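Local coordinates for uncharacterized protein (Parabacteroides merdae ATCC 43184, PDB 5BMT), which is of unknown function but probably combines an OB-type domain of a bacterial lipoprotein family with a second, immunoglobulin-like beta-rich region, at residues 129-134 with 172-177; 100-105 with 161-166; 81-86 with 180-185; 94-99 with 218-223. All coordinates share one frame; numbering follows the deposited sequence. Where two conformers were deposited one is given.

Contact 1 of 4, residues 129-134 with 172-177; sequences VLTDQK and PTISNA. With EDO (1,2-ethanediol), chain G.
A short antiparallel pair between strands 128-131 and 173-184 makes up this surface contact of the large beta sheet; the first strand then leaves through a type II beta turn, L130 to Q133. V129 and I174 form the hydrogen-bonded pair. V129 N donates to I174 O at 3.0 Å, and I174 N returns a nearly straight bond to V129 O at 2.8 Å, arriving almost along the C=O axis. L130 faces T173 as the non-hydrogen-bonded pair, so the L130 amide looks back into its own turn. There Q133, its chain extended through CG and CD, accepts through OE1 from L130 N at 3.0 Å, the donor standing above the plane of the Q133 amide, while Q133 NE2 reaches N135 OD1. The turn itself is closed by Q133 N on L130 O.

P172, which follows a cis peptide bond, offers a carbonyl that is gripped twice. T131 OG1, turned anti to its own carbonyl carbon (chi1 -63°), comes in the plane of the P172 C=O and takes a lone pair at 2.7 Å; T131 N adds a weak, bent bond. On the far side of that peptide, T173 N donates to O1 of a 1,2-ethanediol at 2.9 Å, the diol probably being left from crystallisation. Apolar contact is modest, with V129 CG2 4.0 Å from I174 CB. The chain turns a corner at S175 and N176, which brings A177 back against V129, where V129 CG2, in the crowded position between backbone N and carbonyl carbon, presses on A177 CB at a tight 3.5 Å.

Contact 2 of 4, residues 100-105 with 161-166; sequences NELLLS and LRAQKR
N100 opens the pairing through its carbonyl: K165 N donates to N100 O at 2.9 Å, coming from above the carbonyl plane. The next residue carries the charge. E101 runs extended, with CG anti to the backbone N (chi1 -172°), and its carboxylate meets the R162 guanidinium side-on, the two planes only 18° apart. R162 NE donates to E101 OE2 at 2.8 Å and R162 NH2 to E101 OE1 at 2.8 Å, each oxygen accepting on its syn lone pair, both bonds nearly straight. R162 bends at its third torsion (72°) to line up this edge, and its NH1 and NH2 also hold the carbonyls of D94 and M96; E101 OE1 takes the amide of L98 as well. An alanine in place of R162 would remove both N-H donors from the E101 carboxylate and would probably loosen the 94-99 loop whose carbonyls the guanidinium also holds.

At L102 the backbone N donates to A163 O at 3.0 Å, yet L102 O does not meet A163 N directly. A water sits between them, accepting from A163 N at 2.8 Å and bridging to L102 O and E101 OE2. The L102 side chain crosses that of K165 at about a right angle, CD2 against CE. Further on, L104 points toward strand 153-167 and splits its branches, CD1 on A163 CB at 3.9 Å and CD2 on L161 CD2 at 4.0 Å. What results is a short, weakly bonded antiparallel strand paired alongside the long strand 153-167, parted by a water and fastened by a bidentate, largely buried arginine-glutamate salt bridge.

Contact 3 of 4, residues 81-86 with 180-185; sequences SPLAKY and PIAVEG
The firm part of this contact is a parallel strand pair in which A182 uses both its amide and its carbonyl. A182 N donates to A84 O at 2.9 Å and A182 O accepts from Y86 N at 2.8 Å; E184 N then continues the pattern onto Y86 O at 2.9 Å. All three donors approach nearly along the C=O axis. Beside this run Y86 and I181 cross at about a right angle. The I181 CG1 branch takes the crowded position between backbone N and carbonyl carbon (chi1 62°), which puts CD1 4.0 Å from Y86 CD2, while I181 CG2 meets Y86 CE2 at 4.0 Å, obliquely to the ring.

At the other end the fit is looser and wetter. A water bridges A84 N and P180 O, accepting from the amide and donating to P180 O at 2.7 Å. L83 still points at the second segment, with CD2 over P180 O at 3.7 Å and CD1 against the I181 carbonyl carbon. An alanine in place of L83 would lose the CD1 and CD2 contacts with I181 and P180 and would probably loosen the packing at this end. A84 and K85 are exposed, and the K85 amine reaches out to D49 in a salt bridge.

L83 also touches C50 of strand 50-57, in the five-stranded sheet, and V121. Strand 173-184 is flanked by 85-89 and by 118-126, to which I181 and V183 bond, and E184, salt-bridged to R119, caps G186 N at the start of helix 186-198.

Contact 4 of 4, residues 94-99 with 218-223; sequences DSMALD and STKIAT
Two backbone hydrogen bonds tie the loop 94-99 to the first residue of strand 221-233 and the loop just before it, and M96 and K220 lie between them as a single bridge with CA atoms 4.4 Å apart. I221 N donates to S95 O at 2.8 Å, in the carbonyl plane. A97 N donates to T219 O at 2.8 Å, a straight bond at the hydrogen but one that approaches from 47° above the carbonyl plane. Within the loop, D94 OD1 accepts from M96 N, an Asx turn. Just past the contact, A222 and T223 both face T213 in a classic beta bulge.

Among side chains, M96, a selenomethionine, folds back over K220. Its CB heads off from segment 218-223, but bends at the second and third torsions (-57° and -54°) bring SE back to lie obliquely over the extended K220 chain, 3.7 Å from K220 CE, and set M96 CE 3.4 Å from T219 O. The methyl of A97 points toward the other segment, its CB 3.5 Å from T219 O and close to S218 O. T219 turns its hydroxyl to D217, while I221 packs its CG1 beside S95 O.

Waters finish the edges: one joins S95 OG to I221 O, and another donates to both A97 O and T219 O, so T219 O is held by an amide and a water. The chemistry therefore implies a surface junction fastened chiefly through main-chain atoms and waters, with the selenomethionine and lysine chains adding a thin apolar cover.

All four contacts reach the large mixed sheet; no active site or functional ligand is known. Contacts 2 and 4 are the closest pair, with centres about 10 Å apart: the guanidinium of contact 2 also faces loop 94-99, and E101 OE1 packs 3.7 Å from I221 CD1. Contact 1, about 13 Å from contact 2 between centres, meets it where K134 O approaches R166 N at 2.7 Å, a probable hydrogen bond. Contacts 1 and 3 share strand 173-184 at opposite ends, while contact 3 touches contact 2 through L161 CD1 on I181 CD1. Contacts 3 and 4 stay apart, their nearest atoms about 11 Å from each other.

Contact 1 of 4, residues 129-134 with 172-177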
# COMPACT_ATOMS: atom_id res chain seq x y z
N VAL A 129 -19.43 0.79 -7.35
CA VAL A 129 -19.46 -0.60 -6.91
C VAL A 129 -20.81 -0.86 -6.28
O VAL A 129 -21.53 0.09 -5.93
CB VAL A 129 -18.33 -1.00 -5.91
CG1 VAL A 129 -16.93 -0.75 -6.48
CG2 VAL A 129 -18.50 -0.29 -4.56
N LEU A 130 -21.13 -2.13 -6.06
CA LEU A 130 -22.33 -2.45 -5.31
C LEU A 130 -21.94 -2.67 -3.86
O LEU A 130 -20.78 -2.94 -3.56
CB LEU A 130 -23.08 -3.68 -5.87
CG LEU A 130 -23.73 -3.53 -7.24
CD1 LEU A 130 -24.57 -4.79 -7.58
CD2 LEU A 130 -24.66 -2.29 -7.29
N THR A 131 -22.93 -2.57 -2.95
CA THR A 131 -22.70 -2.87 -1.54
C THR A 131 -22.32 -4.36 -1.43
O THR A 131 -22.93 -5.18 -2.11
CB THR A 131 -23.97 -2.50 -0.74
OG1 THR A 131 -24.17 -1.09 -0.86
CG2 THR A 131 -23.87 -2.88 0.75
N ASP A 132 -21.27 -4.69 -0.67
CA ASP A 132 -20.76 -6.06 -0.45
C ASP A 132 -20.13 -6.68 -1.71
O ASP A 132 -19.85 -7.89 -1.74
CB ASP A 132 -21.84 -6.99 0.14
CG ASP A 132 -22.34 -6.53 1.51
OD1 ASP A 132 -21.55 -5.88 2.24
OD2 ASP A 132 -23.50 -6.84 1.85
N GLN A 133 -19.83 -5.85 -2.73
CA GLN A 133 -19.06 -6.33 -3.88
C GLN A 133 -17.67 -6.71 -3.37
O GLN A 133 -17.13 -6.05 -2.48
CB GLN A 133 -18.96 -5.22 -4.95
CG GLN A 133 -18.15 -5.63 -6.20
CD GLN A 133 -18.17 -4.52 -7.24
OE1 GLN A 133 -19.22 -3.92 -7.54
NE2 GLN A 133 -17.03 -4.31 -7.89
N LYS A 134 -17.09 -7.78 -3.92
CA LYS A 134 -15.74 -8.17 -3.55
C LYS A 134 -14.92 -8.30 -4.81
O LYS A 134 -15.38 -8.89 -5.79
CB LYS A 134 -15.73 -9.49 -2.75
CG LYS A 134 -16.48 -9.42 -1.41
CD LYS A 134 -15.61 -8.85 -0.29
CE LYS A 134 -16.37 -8.65 1.00
NZ LYS A 134 -17.04 -7.33 1.02
N PRO A 172 -27.54 -0.70 -2.21
CA PRO A 172 -27.35 0.42 -3.15
C PRO A 172 -25.95 0.49 -3.76
O PRO A 172 -25.00 -0.14 -3.28
CB PRO A 172 -27.62 1.64 -2.27
CG PRO A 172 -27.07 1.23 -0.93
CD PRO A 172 -27.37 -0.24 -0.81
N THR A 173 -25.84 1.28 -4.82
CA THR A 173 -24.58 1.59 -5.49
C THR A 173 -23.79 2.60 -4.66
O THR A 173 -24.39 3.55 -4.10
CB THR A 173 -24.88 2.13 -6.90
OG1 THR A 173 -25.63 1.13 -7.62
CG2 THR A 173 -23.63 2.51 -7.68
N ILE A 174 -22.47 2.39 -4.58
CA ILE A 174 -21.53 3.29 -3.91
C ILE A 174 -20.68 3.94 -4.99
O ILE A 174 -20.11 3.23 -5.83
CB ILE A 174 -20.65 2.57 -2.84
CG1 ILE A 174 -21.51 1.86 -1.76
CG2 ILE A 174 -19.64 3.54 -2.19
CD1 ILE A 174 -20.78 0.70 -1.01
N SER A 175 -20.61 5.28 -4.99
CA SER A 175 -19.78 6.01 -5.95
C SER A 175 -18.41 6.31 -5.40
O SER A 175 -18.27 6.53 -4.20
CB SER A 175 -20.45 7.34 -6.31
OG SER A 175 -21.65 7.11 -7.02
N ASN A 176 -17.38 6.35 -6.28
CA ASN A 176 -15.99 6.68 -5.91
C ASN A 176 -15.53 5.85 -4.73
O ASN A 176 -14.90 6.35 -3.78
CB ASN A 176 -15.85 8.20 -5.59
CG ASN A 176 -16.35 9.08 -6.69
OD1 ASN A 176 -16.14 8.81 -7.88
ND2 ASN A 176 -17.18 10.08 -6.35
N ALA A 177 -15.81 4.55 -4.81
CA ALA A 177 -15.49 3.62 -3.74
C ALA A 177 -14.04 3.29 -3.74
O ALA A 177 -13.42 3.19 -4.80
CB ALA A 177 -16.30 2.34 -3.92
C1 EDO G . -28.94 2.65 -6.65
O1 EDO G . -28.10 2.89 -5.53
C2 EDO G . -29.94 1.49 -6.35
O2 EDO G . -30.60 1.72 -5.12

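Contact 2 of 4, residues 100-105 with 161-166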
# COMPACT_ATOMS: atom_id res chain seq x y z
N ASN A 100 -14.06 -11.05 -16.00
CA ASN A 100 -14.71 -10.25 -14.96
C ASN A 100 -13.86 -9.01 -14.59
O ASN A 100 -13.97 -8.51 -13.47
CB ASN A 100 -15.00 -11.10 -13.69
CG ASN A 100 -15.88 -12.29 -14.00
OD1 ASN A 100 -15.52 -13.44 -13.74
ND2 ASN A 100 -17.00 -12.03 -14.62
N GLU A 101 -13.04 -8.52 -15.52
CA GLU A 101 -12.21 -7.36 -15.24
C GLU A 101 -13.05 -6.11 -14.96
O GLU A 101 -14.09 -5.90 -15.58
CB GLU A 101 -11.24 -7.08 -16.39
CG GLU A 101 -10.23 -5.99 -16.03
CD GLU A 101 -8.88 -6.00 -16.72
OE1 GLU A 101 -8.72 -6.70 -17.74
OE2 GLU A 101 -7.99 -5.28 -16.23
N LEU A 102 -12.54 -5.27 -14.04
CA LEU A 102 -13.17 -3.99 -13.70
C LEU A 102 -12.29 -2.83 -14.11
O LEU A 102 -11.07 -2.89 -13.96
CB LEU A 102 -13.36 -3.91 -12.18
CG LEU A 102 -14.25 -4.98 -11.58
CD1 LEU A 102 -14.13 -4.97 -10.08
CD2 LEU A 102 -15.73 -4.76 -11.98
N LEU A 103 -12.91 -1.73 -14.52
CA LEU A 103 -12.19 -0.49 -14.75
C LEU A 103 -11.96 0.19 -13.42
O LEU A 103 -12.81 0.08 -12.50
CB LEU A 103 -12.98 0.45 -15.66
CG LEU A 103 -13.23 -0.08 -17.04
CD1 LEU A 103 -14.15 0.90 -17.82
CD2 LEU A 103 -11.91 -0.32 -17.79
N LEU A 104 -10.87 0.92 -13.31
CA LEU A 104 -10.56 1.68 -12.10
C LEU A 104 -10.58 3.18 -12.40
O LEU A 104 -10.51 3.59 -13.56
CB LEU A 104 -9.18 1.27 -11.58
CG LEU A 104 -9.09 -0.01 -10.72
CD1 LEU A 104 -9.25 -1.25 -11.54
CD2 LEU A 104 -7.70 -0.11 -10.11
N SER A 105 -10.63 3.99 -11.34
CA SER A 105 -10.65 5.45 -11.47
C SER A 105 -9.57 6.13 -10.59
O SER A 105 -9.58 7.36 -10.44
CB SER A 105 -12.04 5.96 -11.10
OG SER A 105 -12.33 5.69 -9.73
N LEU A 161 -1.88 -2.14 -11.90
CA LEU A 161 -2.89 -2.72 -11.02
C LEU A 161 -4.14 -3.01 -11.82
O LEU A 161 -4.66 -2.11 -12.50
CB LEU A 161 -3.24 -1.81 -9.84
CG LEU A 161 -4.26 -2.40 -8.84
CD1 LEU A 161 -3.71 -3.63 -8.11
CD2 LEU A 161 -4.67 -1.36 -7.83
N ARG A 162 -4.58 -4.28 -11.78
CA ARG A 162 -5.81 -4.69 -12.42
C ARG A 162 -6.69 -5.42 -11.41
O ARG A 162 -6.19 -5.94 -10.40
CB ARG A 162 -5.54 -5.51 -13.68
CG ARG A 162 -4.88 -4.55 -14.70
CD ARG A 162 -4.29 -5.19 -15.91
NE ARG A 162 -5.32 -5.67 -16.81
CZ ARG A 162 -5.07 -6.20 -18.01
NH1 ARG A 162 -3.83 -6.27 -18.46
NH2 ARG A 162 -6.07 -6.62 -18.77
N ALA A 163 -7.99 -5.40 -11.66
CA ALA A 163 -8.97 -5.97 -10.74
C ALA A 163 -9.95 -6.88 -11.44
O ALA A 163 -10.34 -6.59 -12.58
CB ALA A 163 -9.77 -4.85 -10.09
N GLN A 164 -10.39 -7.91 -10.72
CA GLN A 164 -11.46 -8.80 -11.19
C GLN A 164 -12.56 -8.82 -10.15
O GLN A 164 -12.27 -8.86 -8.96
CB GLN A 164 -10.97 -10.24 -11.41
CG GLN A 164 -9.98 -10.39 -12.57
CD GLN A 164 -9.40 -11.78 -12.58
OE1 GLN A 164 -8.61 -12.16 -11.71
NE2 GLN A 164 -9.79 -12.59 -13.55
N LYS A 165 -13.83 -8.80 -10.60
CA LYS A 165 -14.94 -8.91 -9.66
C LYS A 165 -15.05 -10.38 -9.22
O LYS A 165 -15.05 -11.27 -10.08
CB LYS A 165 -16.26 -8.43 -10.30
CG LYS A 165 -17.36 -8.13 -9.27
CD LYS A 165 -18.74 -7.89 -9.91
CE LYS A 165 -18.79 -6.71 -10.84
NZ LYS A 165 -20.18 -6.52 -11.38
N ARG A 166 -15.12 -10.62 -7.89
CA ARG A 166 -15.26 -11.99 -7.39
C ARG A 166 -16.65 -12.24 -6.81
O ARG A 166 -17.14 -13.38 -6.90
CB ARG A 166 -14.18 -12.34 -6.36
CG ARG A 166 -12.75 -12.23 -6.91
CD ARG A 166 -12.33 -13.30 -7.93
NE ARG A 166 -12.29 -14.65 -7.35
CZ ARG A 166 -11.25 -15.18 -6.72
NH1 ARG A 166 -10.12 -14.48 -6.59
NH2 ARG A 166 -11.30 -16.42 -6.26
O HOH W 1 -8.57 -3.92 -13.95

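Contact 3 of 4, residues 81-86 with 180-185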
# COMPACT_ATOMS: atom_id res chain seq x y z
N SER A 81 -9.77 -3.92 10.17
CA SER A 81 -9.42 -5.30 9.89
C SER A 81 -8.18 -5.28 8.97
O SER A 81 -7.98 -4.27 8.27
CB SER A 81 -10.57 -6.02 9.19
OG SER A 81 -11.68 -6.17 10.07
N PRO A 82 -7.33 -6.31 8.95
CA PRO A 82 -6.17 -6.29 8.04
C PRO A 82 -6.59 -6.16 6.58
O PRO A 82 -7.61 -6.74 6.15
CB PRO A 82 -5.53 -7.67 8.24
CG PRO A 82 -6.00 -8.14 9.56
CD PRO A 82 -7.38 -7.58 9.72
N LEU A 83 -5.78 -5.45 5.83
CA LEU A 83 -6.04 -5.34 4.40
C LEU A 83 -5.80 -6.66 3.71
O LEU A 83 -4.93 -7.44 4.12
CB LEU A 83 -5.14 -4.29 3.75
CG LEU A 83 -5.18 -2.89 4.32
CD1 LEU A 83 -4.28 -1.94 3.48
CD2 LEU A 83 -6.63 -2.39 4.47
N ALA A 84 -6.54 -6.90 2.62
CA ALA A 84 -6.29 -8.08 1.80
C ALA A 84 -4.87 -7.99 1.22
O ALA A 84 -4.44 -6.89 0.83
CB ALA A 84 -7.32 -8.13 0.68
N LYS A 85 -4.16 -9.12 1.19
CA LYS A 85 -2.76 -9.23 0.79
C LYS A 85 -2.57 -9.85 -0.57
O LYS A 85 -3.16 -10.90 -0.88
CB LYS A 85 -2.02 -10.17 1.79
CG LYS A 85 -2.21 -9.80 3.23
CD LYS A 85 -1.61 -10.88 4.14
CE LYS A 85 -1.52 -10.33 5.54
NZ LYS A 85 -2.86 -10.33 6.18
N TYR A 86 -1.72 -9.21 -1.38
CA TYR A 86 -1.40 -9.72 -2.72
C TYR A 86 0.08 -9.77 -2.93
O TYR A 86 0.85 -9.01 -2.32
CB TYR A 86 -2.05 -8.82 -3.80
CG TYR A 86 -3.55 -8.90 -3.71
CD1 TYR A 86 -4.25 -9.93 -4.35
CD2 TYR A 86 -4.28 -8.01 -2.92
CE1 TYR A 86 -5.62 -10.07 -4.19
CE2 TYR A 86 -5.65 -8.14 -2.76
CZ TYR A 86 -6.32 -9.17 -3.40
OH TYR A 86 -7.68 -9.30 -3.23
N PRO A 180 -8.66 -0.22 -0.18
CA PRO A 180 -7.24 -0.32 0.16
C PRO A 180 -6.79 -1.78 0.29
O PRO A 180 -7.46 -2.60 0.92
CB PRO A 180 -7.13 0.42 1.49
CG PRO A 180 -8.36 1.29 1.57
CD PRO A 180 -9.43 0.61 0.78
N ILE A 181 -5.65 -2.08 -0.33
CA ILE A 181 -5.05 -3.43 -0.30
C ILE A 181 -3.55 -3.32 -0.01
O ILE A 181 -2.97 -2.24 -0.14
CB ILE A 181 -5.29 -4.22 -1.62
CG1 ILE A 181 -4.63 -3.48 -2.80
CG2 ILE A 181 -6.79 -4.45 -1.85
CD1 ILE A 181 -4.64 -4.24 -4.16
N ALA A 182 -2.94 -4.45 0.38
CA ALA A 182 -1.52 -4.50 0.68
C ALA A 182 -0.84 -5.43 -0.31
O ALA A 182 -1.31 -6.55 -0.50
CB ALA A 182 -1.33 -5.01 2.10
N VAL A 183 0.26 -5.00 -0.89
CA VAL A 183 1.02 -5.79 -1.86
C VAL A 183 2.42 -6.02 -1.29
O VAL A 183 3.03 -5.09 -0.74
CB VAL A 183 1.07 -5.04 -3.21
CG1 VAL A 183 1.95 -5.80 -4.22
CG2 VAL A 183 -0.35 -4.84 -3.78
N GLU A 184 2.95 -7.25 -1.43
CA GLU A 184 4.30 -7.51 -0.98
C GLU A 184 5.30 -6.52 -1.61
O GLU A 184 5.32 -6.37 -2.83
CB GLU A 184 4.68 -8.95 -1.39
CG GLU A 184 6.09 -9.35 -1.01
CD GLU A 184 6.39 -9.20 0.47
OE1 GLU A 184 5.60 -9.72 1.29
OE2 GLU A 184 7.39 -8.51 0.81
N GLY A 185 6.14 -5.88 -0.77
CA GLY A 185 7.10 -4.90 -1.28
C GLY A 185 8.56 -5.27 -1.14
O GLY A 185 9.42 -4.53 -1.61
O HOH W 2 -8.41 -5.01 1.72

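Contact 4 of 4, residues 94-99 with 218-223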
# COMPACT_ATOMS: atom_id res chain seq x y z
N ASP A 94 -0.83 -8.39 -21.16
CA ASP A 94 -1.10 -7.58 -22.34
C ASP A 94 -2.46 -6.85 -22.17
O ASP A 94 -3.05 -6.90 -21.08
CB ASP A 94 -1.03 -8.42 -23.64
CG ASP A 94 -2.04 -9.55 -23.75
OD1 ASP A 94 -3.04 -9.55 -23.00
OD2 ASP A 94 -1.84 -10.44 -24.62
N SER A 95 -2.93 -6.17 -23.23
CA SER A 95 -4.16 -5.38 -23.21
C SER A 95 -5.44 -6.21 -23.20
O SER A 95 -6.52 -5.65 -23.02
CB SER A 95 -4.19 -4.41 -24.39
OG SER A 95 -3.19 -3.42 -24.21
N MSE A 96 -5.35 -7.55 -23.38
CA MSE A 96 -6.58 -8.35 -23.34
C MSE A 96 -7.26 -8.25 -21.98
O MSE A 96 -6.58 -8.37 -20.95
CB MSE A 96 -6.30 -9.83 -23.66
CG MSE A 96 -5.69 -10.06 -25.05
SE MSE A 96 -6.77 -9.37 -26.56
CE MSE A 96 -8.51 -10.27 -26.15
N ALA A 97 -8.59 -8.05 -21.97
CA ALA A 97 -9.31 -7.97 -20.70
C ALA A 97 -9.31 -9.33 -20.00
O ALA A 97 -9.43 -10.38 -20.64
CB ALA A 97 -10.74 -7.49 -20.93
N LEU A 98 -9.15 -9.30 -18.68
CA LEU A 98 -9.23 -10.49 -17.84
C LEU A 98 -10.68 -10.86 -17.67
O LEU A 98 -11.55 -10.00 -17.84
CB LEU A 98 -8.62 -10.18 -16.46
CG LEU A 98 -7.17 -9.70 -16.46
CD1 LEU A 98 -6.73 -9.38 -15.07
CD2 LEU A 98 -6.22 -10.73 -17.11
N ASP A 99 -10.97 -12.12 -17.31
CA ASP A 99 -12.35 -12.49 -17.04
C ASP A 99 -12.85 -11.65 -15.86
O ASP A 99 -12.12 -11.47 -14.88
CB ASP A 99 -12.47 -13.98 -16.71
CG ASP A 99 -12.11 -14.93 -17.84
OD1 ASP A 99 -12.22 -14.54 -19.03
OD2 ASP A 99 -11.75 -16.10 -17.54
N SER A 218 -15.61 -4.57 -24.73
CA SER A 218 -14.99 -4.91 -23.45
C SER A 218 -14.07 -6.16 -23.53
O SER A 218 -13.91 -6.88 -22.53
CB SER A 218 -16.04 -5.08 -22.36
OG SER A 218 -16.79 -3.88 -22.20
N THR A 219 -13.40 -6.39 -24.67
CA THR A 219 -12.46 -7.51 -24.77
C THR A 219 -11.01 -7.07 -24.53
O THR A 219 -10.13 -7.91 -24.35
CB THR A 219 -12.58 -8.20 -26.14
OG1 THR A 219 -12.39 -7.24 -27.18
CG2 THR A 219 -13.90 -8.95 -26.31
N LYS A 220 -10.75 -5.74 -24.58
CA LYS A 220 -9.41 -5.19 -24.39
C LYS A 220 -9.47 -3.90 -23.60
O LYS A 220 -10.50 -3.22 -23.60
CB LYS A 220 -8.74 -4.87 -25.74
CG LYS A 220 -8.49 -6.05 -26.67
CD LYS A 220 -7.78 -5.54 -27.92
CE LYS A 220 -7.43 -6.63 -28.89
NZ LYS A 220 -6.49 -6.15 -29.94
N ILE A 221 -8.35 -3.54 -22.96
CA ILE A 221 -8.22 -2.25 -22.32
C ILE A 221 -7.87 -1.25 -23.41
O ILE A 221 -6.89 -1.46 -24.13
CB ILE A 221 -7.14 -2.26 -21.21
CG1 ILE A 221 -7.38 -3.40 -20.18
CG2 ILE A 221 -7.04 -0.87 -20.54
CD1 ILE A 221 -8.77 -3.51 -19.57
N ALA A 222 -8.66 -0.16 -23.53
CA ALA A 222 -8.40 0.86 -24.55
C ALA A 222 -7.49 1.97 -24.04
O ALA A 222 -6.61 2.44 -24.78
CB ALA A 222 -9.72 1.45 -25.04
N THR A 223 -7.74 2.48 -22.82
CA THR A 223 -6.91 3.55 -22.26
C THR A 223 -6.56 3.24 -20.81
O THR A 223 -7.28 2.49 -20.13
CB THR A 223 -7.56 4.95 -22.36
OG1 THR A 223 -8.69 5.00 -21.48
CG2 THR A 223 -7.94 5.34 -23.79
O HOH W 3 -4.23 -0.90 -24.17
O HOH W 4 -10.66 -10.42 -23.48